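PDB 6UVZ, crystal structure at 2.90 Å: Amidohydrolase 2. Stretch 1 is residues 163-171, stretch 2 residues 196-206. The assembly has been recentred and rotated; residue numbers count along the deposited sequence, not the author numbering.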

# COMPACT_ATOMS: atom_id res chain seq x y z
N HIS A 163 -5.06 2.57 -0.75
CA HIS A 163 -6.41 2.37 -1.28
C HIS A 163 -7.19 3.68 -1.40
O HIS A 163 -8.36 3.76 -1.02
N LEU A 164 -6.53 4.71 -1.92
CA LEU A 164 -7.14 6.02 -2.16
C LEU A 164 -7.72 6.61 -0.88
O LEU A 164 -8.70 7.36 -0.91
N GLY A 165 -7.12 6.29 0.27
CA GLY A 165 -7.56 6.81 1.54
C GLY A 165 -8.80 6.16 2.12
O GLY A 165 -9.25 6.58 3.20
N ASN A 166 -9.36 5.15 1.45
CA ASN A 166 -10.60 4.50 1.89
C ASN A 166 -11.73 5.51 2.09
O ASN A 166 -12.51 5.42 3.04
N VAL A 167 -11.81 6.48 1.18
CA VAL A 167 -12.81 7.54 1.26
C VAL A 167 -14.15 7.02 0.73
O VAL A 167 -14.16 6.18 -0.18
N PRO A 168 -15.28 7.49 1.26
CA PRO A 168 -16.57 7.07 0.69
C PRO A 168 -16.83 7.70 -0.67
O PRO A 168 -17.32 7.02 -1.58
N GLY A 169 -16.53 8.99 -0.83
CA GLY A 169 -16.76 9.67 -2.09
C GLY A 169 -16.26 11.10 -2.09
O GLY A 169 -15.16 11.38 -1.59
N LEU A 170 -17.05 12.01 -2.66
CA LEU A 170 -16.66 13.42 -2.76
C LEU A 170 -17.18 14.20 -1.55
O LEU A 170 -17.97 15.14 -1.67
N ASP A 171 -16.72 13.81 -0.38
CA ASP A 171 -17.08 14.49 0.85
C ASP A 171 -16.32 15.81 0.97
O ASP A 171 -15.18 15.94 0.51
N PRO A 196 -13.80 -2.03 -6.69
CA PRO A 196 -13.40 -1.35 -7.93
C PRO A 196 -13.37 0.15 -7.74
O PRO A 196 -14.32 0.75 -7.23
N VAL A 197 -12.26 0.77 -8.14
CA VAL A 197 -12.07 2.20 -7.91
C VAL A 197 -13.10 3.00 -8.70
O VAL A 197 -13.50 2.62 -9.81
N GLY A 198 -13.54 4.11 -8.11
CA GLY A 198 -14.51 4.97 -8.74
C GLY A 198 -13.85 6.01 -9.62
O GLY A 198 -12.91 6.70 -9.20
N PRO A 199 -14.31 6.12 -10.87
CA PRO A 199 -13.74 7.14 -11.77
C PRO A 199 -13.71 8.54 -11.18
O PRO A 199 -12.77 9.30 -11.45
N ASP A 200 -14.72 8.91 -10.38
CA ASP A 200 -14.74 10.24 -9.80
C ASP A 200 -13.61 10.43 -8.79
O ASP A 200 -12.96 11.48 -8.76
N ILE A 201 -13.36 9.41 -7.96
CA ILE A 201 -12.30 9.51 -6.96
C ILE A 201 -10.93 9.53 -7.63
O ILE A 201 -10.05 10.31 -7.26
N VAL A 202 -10.74 8.68 -8.64
CA VAL A 202 -9.44 8.58 -9.30
C VAL A 202 -9.09 9.89 -10.00
O VAL A 202 -7.94 10.34 -9.96
N LYS A 203 -10.08 10.52 -10.64
CA LYS A 203 -9.81 11.77 -11.35
C LYS A 203 -9.40 12.88 -10.39
O LYS A 203 -8.47 13.65 -10.68
N TYR A 204 -10.07 12.98 -9.25
CA TYR A 204 -9.71 14.01 -8.27
C TYR A 204 -8.36 13.73 -7.63
O TYR A 204 -7.62 14.67 -7.31
N VAL A 205 -8.01 12.45 -7.44
CA VAL A 205 -6.73 12.11 -6.83
C VAL A 205 -5.58 12.48 -7.75
O VAL A 205 -4.55 13.01 -7.30
N ARG A 206 -5.72 12.22 -9.05
CA ARG A 206 -4.64 12.51 -9.99
C ARG A 206 -4.38 14.00 -10.10
O ARG A 206 -3.22 14.42 -10.26

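Leu-164 forms the apolar centre of the contact between the irregular segment 163-171 and the segment 196-206, whose helix begins at Pro-199. Its CA-to-CB bond points toward the second stretch, and with chi1 m and chi2 t its two methyls spread over neighbouring side chains. Leu-164 CD1 lies 3.8 Å from Val-197 CG1, 3.8 Å from Ile-201 CG2 and 4.2 Å from Val-202 CG2, while Leu-164 CD2 meets Val-205 CG2 at 3.8 Å. The leucine thus spans a full helical turn, from Ile-201 to Val-205, and also reaches the loop before the helix. The CA-to-CB bonds of Val-197 (chi1 m) and Val-205 (chi1 t) point toward the first stretch; Val-202 (chi1 t) leaves its CA sideways, yet its CG2 still reaches the leucine.

Ile-201, chi1 m and chi2 p, carries the packing along the first stretch. Besides touching Leu-164, Ile-201 CG2 approaches Val-167 CG2 at 4.3 Å, the CA-to-CB bond of the valine (chi1 m) pointing toward the second stretch. Ile-201 CD1 lies 4.2 Å from Gly-169 CA, so the isoleucine packs directly against backbone there.

At the exposed margin, Leu-170 (chi1 m, chi2 t) starts sideways, but its end comes nearer: Leu-170 CD2 is 4.4 Å from Asp-200 O, a loose contact with a carbonyl already accepting the helical hydrogen bond from Tyr-204 N (Tyr-204 N to Asp-200 O, 3.3 Å). The CA-to-CB bond of Asp-200 (chi1 m) points toward the first stretch, but the side chain forms no hydrogen bond or salt bridge to it. That of Tyr-204 (chi1 t) also points toward the first stretch, but the tyrosine OH is hydrogen-bonded elsewhere in the structure. The CA-to-CB bond of His-163 points away, and its ND1 likewise finds its partner elsewhere. No hydrogen bond crosses between the stretches; the 381 Å² buried here, both sides summed, comes mostly from apolar side chains.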

# COMPACT_ATOMS: atom_id res chain seq x y z
CB HIS A 163 -7.18 1.35 -0.43
CG HIS A 163 -6.49 0.03 -0.30
ND1 HIS A 163 -5.35 -0.29 -1.00
CD2 HIS A 163 -6.79 -1.06 0.45
CE1 HIS A 163 -4.97 -1.52 -0.68
NE2 HIS A 163 -5.83 -2.01 0.19
CB LEU A 164 -8.22 5.93 -3.24
CG LEU A 164 -7.75 5.53 -4.64
CD1 LEU A 164 -8.92 5.13 -5.52
CD2 LEU A 164 -6.96 6.66 -5.28
CB ASN A 166 -10.38 3.68 3.16
CG ASN A 166 -9.54 2.44 2.92
OD1 ASN A 166 -10.07 1.36 2.63
ND2 ASN A 166 -8.23 2.57 3.04
CB VAL A 167 -12.36 8.79 0.50
CG1 VAL A 167 -11.09 9.35 1.12
CG2 VAL A 167 -12.14 8.48 -0.97
CB PRO A 168 -17.59 7.53 1.74
CG PRO A 168 -16.79 7.79 2.99
CD PRO A 168 -15.45 8.25 2.51
CB LEU A 170 -17.16 14.01 -4.07
CG LEU A 170 -16.64 13.37 -5.36
CD1 LEU A 170 -17.26 14.03 -6.58
CD2 LEU A 170 -15.12 13.45 -5.42
CB ASP A 171 -16.78 13.62 2.07
CG ASP A 171 -17.42 12.25 1.98
OD1 ASP A 171 -18.54 12.15 1.43
OD2 ASP A 171 -16.81 11.27 2.46
CB PRO A 196 -14.48 -1.78 -8.93
CG PRO A 196 -14.99 -3.08 -8.40
CD PRO A 196 -14.92 -2.96 -6.90
CB VAL A 197 -10.64 2.62 -8.27
CG1 VAL A 197 -9.63 1.88 -7.40
CG2 VAL A 197 -10.36 2.36 -9.74
CB PRO A 199 -14.67 7.07 -13.00
CG PRO A 199 -15.36 5.74 -12.92
CD PRO A 199 -15.10 5.11 -11.58
CB ASP A 200 -16.09 10.50 -9.14
CG ASP A 200 -17.26 10.26 -10.08
OD1 ASP A 200 -17.02 9.77 -11.20
OD2 ASP A 200 -18.41 10.57 -9.69
CB ILE A 201 -12.42 8.37 -5.93
CG1 ILE A 201 -13.62 8.59 -5.01
CG2 ILE A 201 -11.14 8.24 -5.12
CD1 ILE A 201 -14.93 8.04 -5.53
CB VAL A 202 -9.43 7.39 -10.29
CG1 VAL A 202 -8.08 7.30 -11.00
CG2 VAL A 202 -9.74 6.10 -9.56
CB LYS A 203 -11.03 12.19 -12.17
CG LYS A 203 -11.30 11.31 -13.38
CD LYS A 203 -12.60 11.68 -14.06
CE LYS A 203 -12.89 10.75 -15.23
NZ LYS A 203 -14.19 11.07 -15.89
CB TYR A 204 -10.79 14.12 -7.20
CG TYR A 204 -10.47 15.13 -6.11
CD1 TYR A 204 -9.98 14.72 -4.88
CD2 TYR A 204 -10.67 16.48 -6.33
CE1 TYR A 204 -9.68 15.64 -3.89
CE2 TYR A 204 -10.38 17.41 -5.34
CZ TYR A 204 -9.89 16.98 -4.13
OH TYR A 204 -9.60 17.90 -3.15
CB VAL A 205 -6.71 10.62 -6.45
CG1 VAL A 205 -5.29 10.15 -6.20
CG2 VAL A 205 -7.57 10.38 -5.21
CB ARG A 206 -4.97 11.92 -11.36
CG ARG A 206 -5.12 10.41 -11.39
CD ARG A 206 -5.69 9.95 -12.72
NE ARG A 206 -4.78 10.20 -13.82
CZ ARG A 206 -5.12 10.14 -15.10
NH1 ARG A 206 -6.37 9.85 -15.44
NH2 ARG A 206 -4.22 10.38 -16.05